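PDB 5O34: enoyl-CoA hydratase carB homologue from Streptomyces cattleya, which probably acts as a crotonase-family enzyme on a coenzyme A thioester in the biosynthesis of the antibiotic thienamycin, its exact reaction being less certain. Local coordinates for residues M189-A192 against V198-R201; F69-M74 against V121-D126; V90-L95 against R238-Y243. All coordinates share one frame; numbering follows the deposited sequence.

Interaction 1. Residues M189-A192 against V198-R201; sequences MLEA and VMQR
The carboxylate of Glu-191 is the flat group that takes part here, and the terminal methyl of Met-199 sits above its plane, almost over one oxygen, with CE 3.8 Å from OE2. This is a van der Waals touch between a carboxylate and a thioether methyl. Two bends in the methionine bring it about: CG stands anti to the backbone N (chi1 179°), after which the chain turns at chi2 and again at chi3, which places CE over the carboxylate. The base of the same side chain meets Leu-190. CB of Leu-190 lies 3.7 Å from both CB and CG of Met-199, and CB of Met-199 also comes within 3.8 Å of the backbone N of Glu-191. Further out, Leu-190 CD1 reaches the Met-199 backbone at CA, 4.2 Å away. Helices 184-194 and 196-205 are two consecutive helices of the crotonase fold, joined by a very short connection, and the CA atoms of Leu-190 and Met-199 are 5.0 Å apart. An unbranched, flexible methionine suits so close an approach, since it can follow the leucine and then swing aside. Leucine suits the inner side, where Leu-159, Met-174, Leu-219, Met-202 and Leu-203 surround it. Toward the trimer interface, Val-255 of the second subunit packs on both Glu-191 and Met-199, while OE1 of Glu-191 has a long, weak ion pair with Arg-196.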
# COMPACT_ATOMS: atom_id res chain seq x y z
N MET A 189 -7.28 7.00 -5.43
CA MET A 189 -6.06 7.10 -6.22
C MET A 189 -4.79 7.35 -5.40
O MET A 189 -3.74 6.79 -5.73
CB MET A 189 -6.21 8.14 -7.34
CG MET A 189 -6.83 7.57 -8.61
SD MET A 189 -7.27 8.77 -9.90
CE MET A 189 -8.77 9.22 -9.35
N LEU A 190 -4.88 8.18 -4.34
CA LEU A 190 -3.72 8.48 -3.49
C LEU A 190 -3.33 7.27 -2.62
O LEU A 190 -2.16 7.09 -2.29
CB LEU A 190 -4.00 9.68 -2.58
CG LEU A 190 -3.97 11.08 -3.18
CD1 LEU A 190 -4.36 12.08 -2.12
CD2 LEU A 190 -2.58 11.43 -3.70
N GLU A 191 -4.34 6.46 -2.25
CA GLU A 191 -4.15 5.25 -1.47
C GLU A 191 -3.36 4.25 -2.30
O GLU A 191 -2.34 3.74 -1.83
CB GLU A 191 -5.50 4.68 -1.04
CG GLU A 191 -5.39 3.45 -0.15
CD GLU A 191 -6.49 3.27 0.87
OE1 GLU A 191 -6.23 2.59 1.89
OE2 GLU A 191 -7.61 3.79 0.65
N ALA A 192 -3.77 4.04 -3.56
CA ALA A 192 -3.14 3.13 -4.52
C ALA A 192 -1.68 3.48 -4.83
O ALA A 192 -0.85 2.57 -4.87
CB ALA A 192 -3.96 3.05 -5.79
N VAL A 198 -0.40 8.56 3.69
CA VAL A 198 -0.12 9.73 2.86
C VAL A 198 -1.42 10.28 2.29
O VAL A 198 -1.65 11.49 2.36
CB VAL A 198 0.97 9.47 1.79
CG1 VAL A 198 1.11 10.65 0.82
CG2 VAL A 198 2.32 9.19 2.47
N MET A 199 -2.31 9.40 1.82
CA MET A 199 -3.62 9.80 1.32
C MET A 199 -4.36 10.65 2.38
O MET A 199 -4.79 11.77 2.09
CB MET A 199 -4.45 8.56 0.96
CG MET A 199 -5.86 8.87 0.46
SD MET A 199 -7.14 8.92 1.74
CE MET A 199 -7.17 7.17 2.29
N GLN A 200 -4.46 10.12 3.61
CA GLN A 200 -5.15 10.73 4.75
C GLN A 200 -4.52 12.04 5.16
O GLN A 200 -5.25 12.99 5.45
CB GLN A 200 -5.20 9.77 5.93
CG GLN A 200 -6.25 8.67 5.73
CD GLN A 200 -6.05 7.47 6.64
OE1 GLN A 200 -4.95 7.17 7.13
NE2 GLN A 200 -7.10 6.71 6.82
N ARG A 201 -3.18 12.11 5.15
CA ARG A 201 -2.45 13.33 5.47
C ARG A 201 -2.79 14.41 4.42
O ARG A 201 -3.10 15.54 4.79
CB ARG A 201 -0.94 13.06 5.50
CG ARG A 201 -0.43 12.29 6.70
CD ARG A 201 1.06 11.98 6.57
NE ARG A 201 1.87 13.20 6.45
CZ ARG A 201 3.03 13.29 5.80
NH1 ARG A 201 3.54 12.22 5.20
NH2 ARG A 201 3.68 14.44 5.74

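Interaction 2. Residues F69-M74 against V121-D126; sequences FSRARM and VNAWID
Met-74 meets Trp-124 at the edge of its indole, the two side chains running at a slant to each other. Its methyl CE lies near the ring plane, 3.5 Å from NE1 and 3.6 Å from CD1 of Trp-124. The sulfur SD is 5.1 Å from the centroid of the five-membered ring, 86° off the ring normal, and so beside the ring instead of above it. Beyond CG the methionine chain is extended, which carries its end across to the pyrrole side of the indole. A long, pliant thioether is well suited to fill this position next to a rigid ring, which also meets His-274 edge-to-face.

Arg-71 approaches in another manner. Its aliphatic part passes the tryptophan backbone, CD being 4.0 Å from CA of Trp-124, and the chain then bends at chi3 (45°) to lay one guanidinium face against Ala-123, Ala-123 CB lying 3.4 Å from Arg-71 NH2. The small alanine methyl lets the flat cation settle close to the helix. The charge is met further along that helix, where NE forms a salt bridge with Asp-127. At the start of helix 71-86, Ser-70 is the N-cap, its OG accepting a weak bond from Arg-73 N. Here a Met-aromatic contact and an arginine reaching across to a neighbouring helix join helix 71-86 to helix 120-137, two helices of the crotonase fold.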
# COMPACT_ATOMS: atom_id res chain seq x y z
N PHE A 69 -10.50 22.62 -15.99
CA PHE A 69 -10.69 21.45 -16.86
C PHE A 69 -12.21 21.18 -17.15
O PHE A 69 -13.02 20.93 -16.23
CB PHE A 69 -10.02 20.18 -16.27
CG PHE A 69 -9.18 19.42 -17.26
CD1 PHE A 69 -7.93 19.88 -17.65
CD2 PHE A 69 -9.65 18.24 -17.82
CE1 PHE A 69 -7.18 19.18 -18.60
CE2 PHE A 69 -8.91 17.55 -18.76
CZ PHE A 69 -7.68 18.02 -19.15
N SER A 70 -12.57 21.27 -18.45
CA SER A 70 -13.95 21.04 -18.94
C SER A 70 -14.17 19.56 -19.29
O SER A 70 -13.22 18.78 -19.23
CB SER A 70 -14.25 21.91 -20.15
OG SER A 70 -13.76 21.32 -21.35
N ARG A 71 -15.39 19.22 -19.73
CA ARG A 71 -15.82 17.87 -20.11
C ARG A 71 -15.40 17.47 -21.51
O ARG A 71 -15.18 16.28 -21.77
CB ARG A 71 -17.33 17.76 -19.96
CG ARG A 71 -17.83 17.93 -18.52
CD ARG A 71 -19.33 17.82 -18.42
NE ARG A 71 -19.82 16.70 -19.21
CZ ARG A 71 -20.99 16.67 -19.85
NH1 ARG A 71 -21.83 17.69 -19.75
NH2 ARG A 71 -21.33 15.61 -20.57
N ALA A 72 -15.30 18.45 -22.44
CA ALA A 72 -14.87 18.23 -23.82
C ALA A 72 -13.38 17.89 -23.84
O ALA A 72 -12.95 17.02 -24.60
CB ALA A 72 -15.16 19.45 -24.67
N ARG A 73 -12.61 18.56 -22.95
CA ARG A 73 -11.17 18.35 -22.76
C ARG A 73 -10.91 16.92 -22.29
O ARG A 73 -9.99 16.26 -22.80
CB ARG A 73 -10.62 19.37 -21.75
CG ARG A 73 -9.34 20.06 -22.22
CD ARG A 73 -8.82 21.08 -21.22
NE ARG A 73 -7.45 21.48 -21.53
CZ ARG A 73 -6.67 22.20 -20.73
NH1 ARG A 73 -7.12 22.61 -19.54
NH2 ARG A 73 -5.43 22.50 -21.09
N MET A 74 -11.76 16.41 -21.37
CA MET A 74 -11.67 15.04 -20.86
C MET A 74 -11.94 14.01 -21.96
O MET A 74 -11.14 13.08 -22.13
CB MET A 74 -12.66 14.82 -19.72
CG MET A 74 -12.32 15.57 -18.46
SD MET A 74 -13.85 15.80 -17.53
CE MET A 74 -13.46 17.28 -16.56
N VAL A 121 -23.55 17.50 -12.98
CA VAL A 121 -22.47 16.85 -12.24
C VAL A 121 -22.36 15.36 -12.58
O VAL A 121 -21.25 14.84 -12.63
CB VAL A 121 -22.55 17.09 -10.71
CG1 VAL A 121 -22.22 18.54 -10.36
CG2 VAL A 121 -23.91 16.69 -10.13
N ASN A 122 -23.50 14.67 -12.81
CA ASN A 122 -23.55 13.25 -13.15
C ASN A 122 -22.83 12.93 -14.45
O ASN A 122 -22.19 11.88 -14.57
CB ASN A 122 -25.00 12.74 -13.19
CG ASN A 122 -25.62 12.44 -11.84
OD1 ASN A 122 -25.10 12.80 -10.77
ND2 ASN A 122 -26.76 11.78 -11.86
N ALA A 123 -22.91 13.86 -15.42
CA ALA A 123 -22.25 13.73 -16.72
C ALA A 123 -20.76 14.07 -16.60
O ALA A 123 -19.96 13.52 -17.36
CB ALA A 123 -22.93 14.63 -17.73
N TRP A 124 -20.39 14.96 -15.64
CA TRP A 124 -19.00 15.33 -15.33
C TRP A 124 -18.28 14.07 -14.84
O TRP A 124 -17.28 13.67 -15.45
CB TRP A 124 -18.92 16.49 -14.30
CG TRP A 124 -17.54 16.81 -13.76
CD1 TRP A 124 -16.36 16.80 -14.45
CD2 TRP A 124 -17.22 17.30 -12.44
NE1 TRP A 124 -15.32 17.16 -13.62
CE2 TRP A 124 -15.82 17.48 -12.38
CE3 TRP A 124 -17.99 17.59 -11.29
CZ2 TRP A 124 -15.17 17.94 -11.22
CZ3 TRP A 124 -17.34 18.03 -10.14
CH2 TRP A 124 -15.95 18.21 -10.11
N ILE A 125 -18.86 13.39 -13.83
CA ILE A 125 -18.37 12.15 -13.21
C ILE A 125 -18.16 11.04 -14.26
O ILE A 125 -17.08 10.44 -14.29
CB ILE A 125 -19.28 11.71 -12.02
CG1 ILE A 125 -19.29 12.76 -10.87
CG2 ILE A 125 -18.96 10.31 -11.50
CD1 ILE A 125 -17.88 13.23 -10.25
N ASP A 126 -19.15 10.81 -15.15
CA ASP A 126 -19.06 9.81 -16.22
C ASP A 126 -17.88 10.05 -17.16
O ASP A 126 -17.22 9.09 -17.54
CB ASP A 126 -20.38 9.69 -17.00
CG ASP A 126 -21.45 8.86 -16.31
OD1 ASP A 126 -21.13 7.74 -15.84
OD2 ASP A 126 -22.62 9.31 -16.28

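Interaction 3. Residues V90-L95 against R238-Y243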
# COMPACT_ATOMS: atom_id res chain seq x y z
N VAL A 90 3.14 3.22 -31.99
CA VAL A 90 3.29 3.82 -30.66
C VAL A 90 3.60 2.72 -29.63
O VAL A 90 2.88 1.72 -29.56
CB VAL A 90 2.03 4.65 -30.27
CG1 VAL A 90 2.13 5.19 -28.84
CG2 VAL A 90 1.79 5.79 -31.25
N ARG A 91 4.67 2.90 -28.85
CA ARG A 91 5.07 1.96 -27.80
C ARG A 91 5.09 2.60 -26.41
O ARG A 91 4.96 1.88 -25.41
CB ARG A 91 6.39 1.26 -28.14
CG ARG A 91 6.18 0.06 -29.07
CD ARG A 91 7.45 -0.66 -29.50
NE ARG A 91 8.47 0.23 -30.06
CZ ARG A 91 8.42 0.78 -31.27
NH1 ARG A 91 7.39 0.56 -32.07
NH2 ARG A 91 9.40 1.57 -31.68
N CYS A 92 5.19 3.94 -26.34
CA CYS A 92 5.16 4.71 -25.10
C CYS A 92 4.51 6.06 -25.30
O CYS A 92 4.67 6.67 -26.36
CB CYS A 92 6.55 4.84 -24.48
SG CYS A 92 6.54 5.26 -22.71
N VAL A 93 3.77 6.54 -24.28
CA VAL A 93 3.07 7.83 -24.26
C VAL A 93 3.66 8.73 -23.17
O VAL A 93 3.92 8.25 -22.06
CB VAL A 93 1.54 7.63 -24.02
CG1 VAL A 93 0.79 8.95 -24.10
CG2 VAL A 93 0.95 6.60 -24.98
N VAL A 94 3.86 10.03 -23.47
CA VAL A 94 4.35 11.02 -22.53
C VAL A 94 3.31 12.14 -22.44
O VAL A 94 3.08 12.83 -23.42
CB VAL A 94 5.78 11.56 -22.87
CG1 VAL A 94 6.23 12.63 -21.87
CG2 VAL A 94 6.80 10.44 -22.93
N LEU A 95 2.68 12.28 -21.26
CA LEU A 95 1.73 13.34 -20.94
C LEU A 95 2.55 14.46 -20.32
O LEU A 95 3.28 14.23 -19.35
CB LEU A 95 0.67 12.86 -19.96
CG LEU A 95 -0.72 12.57 -20.51
CD1 LEU A 95 -1.63 12.07 -19.42
CD2 LEU A 95 -1.32 13.81 -21.18
N ARG A 238 12.11 6.43 -24.46
CA ARG A 238 12.98 5.73 -25.41
C ARG A 238 13.36 4.34 -24.88
O ARG A 238 13.28 3.37 -25.63
CB ARG A 238 14.24 6.57 -25.68
CG ARG A 238 14.61 6.68 -27.16
CD ARG A 238 15.52 7.85 -27.44
NE ARG A 238 14.80 9.12 -27.53
CZ ARG A 238 15.12 10.22 -26.85
NH1 ARG A 238 16.15 10.22 -26.01
NH2 ARG A 238 14.42 11.33 -27.00
N THR A 239 13.72 4.24 -23.57
CA THR A 239 14.04 2.96 -22.92
C THR A 239 12.82 2.01 -22.95
O THR A 239 12.96 0.85 -23.36
CB THR A 239 14.57 3.21 -21.49
OG1 THR A 239 15.74 4.03 -21.54
CG2 THR A 239 14.88 1.90 -20.74
N ILE A 240 11.63 2.51 -22.54
CA ILE A 240 10.38 1.74 -22.53
C ILE A 240 10.05 1.29 -23.95
O ILE A 240 9.77 0.11 -24.16
CB ILE A 240 9.19 2.48 -21.84
CG1 ILE A 240 9.55 2.90 -20.39
CG2 ILE A 240 7.94 1.59 -21.87
CD1 ILE A 240 8.58 3.88 -19.71
N SER A 241 10.16 2.22 -24.93
CA SER A 241 9.92 1.95 -26.35
C SER A 241 10.83 0.86 -26.93
O SER A 241 10.40 0.12 -27.81
CB SER A 241 10.03 3.22 -27.17
OG SER A 241 9.34 3.06 -28.39
N GLY A 242 12.04 0.74 -26.39
CA GLY A 242 13.03 -0.26 -26.79
C GLY A 242 12.75 -1.68 -26.34
O GLY A 242 13.34 -2.63 -26.87
N TYR A 243 11.86 -1.86 -25.33
CA TYR A 243 11.51 -3.22 -24.87
C TYR A 243 10.55 -3.86 -25.88
O TYR A 243 9.78 -3.14 -26.52
CB TYR A 243 10.81 -3.20 -23.49
CG TYR A 243 11.55 -2.55 -22.34
CD1 TYR A 243 12.90 -2.81 -22.11
CD2 TYR A 243 10.88 -1.76 -21.41
CE1 TYR A 243 13.58 -2.25 -21.03
CE2 TYR A 243 11.54 -1.20 -20.32
CZ TYR A 243 12.89 -1.45 -20.13
OH TYR A 243 13.53 -0.89 -19.05
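Arg-91 and Ser-241 bring the backbones closest, their CA atoms 5.1 Å apart, where the chain entering strand 92-96 passes the C-terminal part of helix 229-242. Arg-91 itself is not extended (psi -22°), and the strand begins only at Cys-92. Tyr-243 N is bonded to Ile-240 O at 3.1 Å.

Across the gap Arg-91 NE donates to the carbonyl oxygen of Ser-241 at 3.0 Å, with an N-H...O angle of 151°. The oxygen lies in the guanidinium plane, while the donor is tilted 20° from the carbonyl plane. A bend at chi3 sets NE beside the Ser-241 carbonyl, where a positive group would probably be favoured by the helix dipole. Ser-241 is small enough to let the arginine chain pass, its OG 3.5 Å from Arg-91 CB, and this hydroxyl is hydrogen-bonded to Asp-53 O. Deeper in, Cys-92 SG touches Ile-240 at CD1 and CB, both 3.9 Å away: a compact, polarisable thiol against a branched apolar chain, beside Ile-143. Cys-92 and Ile-240 thus pack the helix on one strand of a largely parallel sheet, and Arg-91 and Ser-241 tie the residue just before it, as in the alpha/beta core of the crotonase fold.

How the interactions relate
The three contacts are spread over one subunit without touching. The centre of interaction 1 lies 23 Å from that of interaction 2 and 28 Å from that of interaction 3; interactions 2 and 3 are also 28 Å apart, though their nearest atoms come to about 8 Å. Strand 92-96 follows helix 71-86 and precedes helix 120-137, so interaction 3 uses the strand that lies, in sequence, between the two helices of interaction 2. Interactions 1 and 3 lie on opposite sides of the chain's centre, yet the trimer relates them: Ile-240 and Tyr-243 contact Leu-204 of the third subunit, on that subunit's copy of helix 196-205, which also carries 198-201.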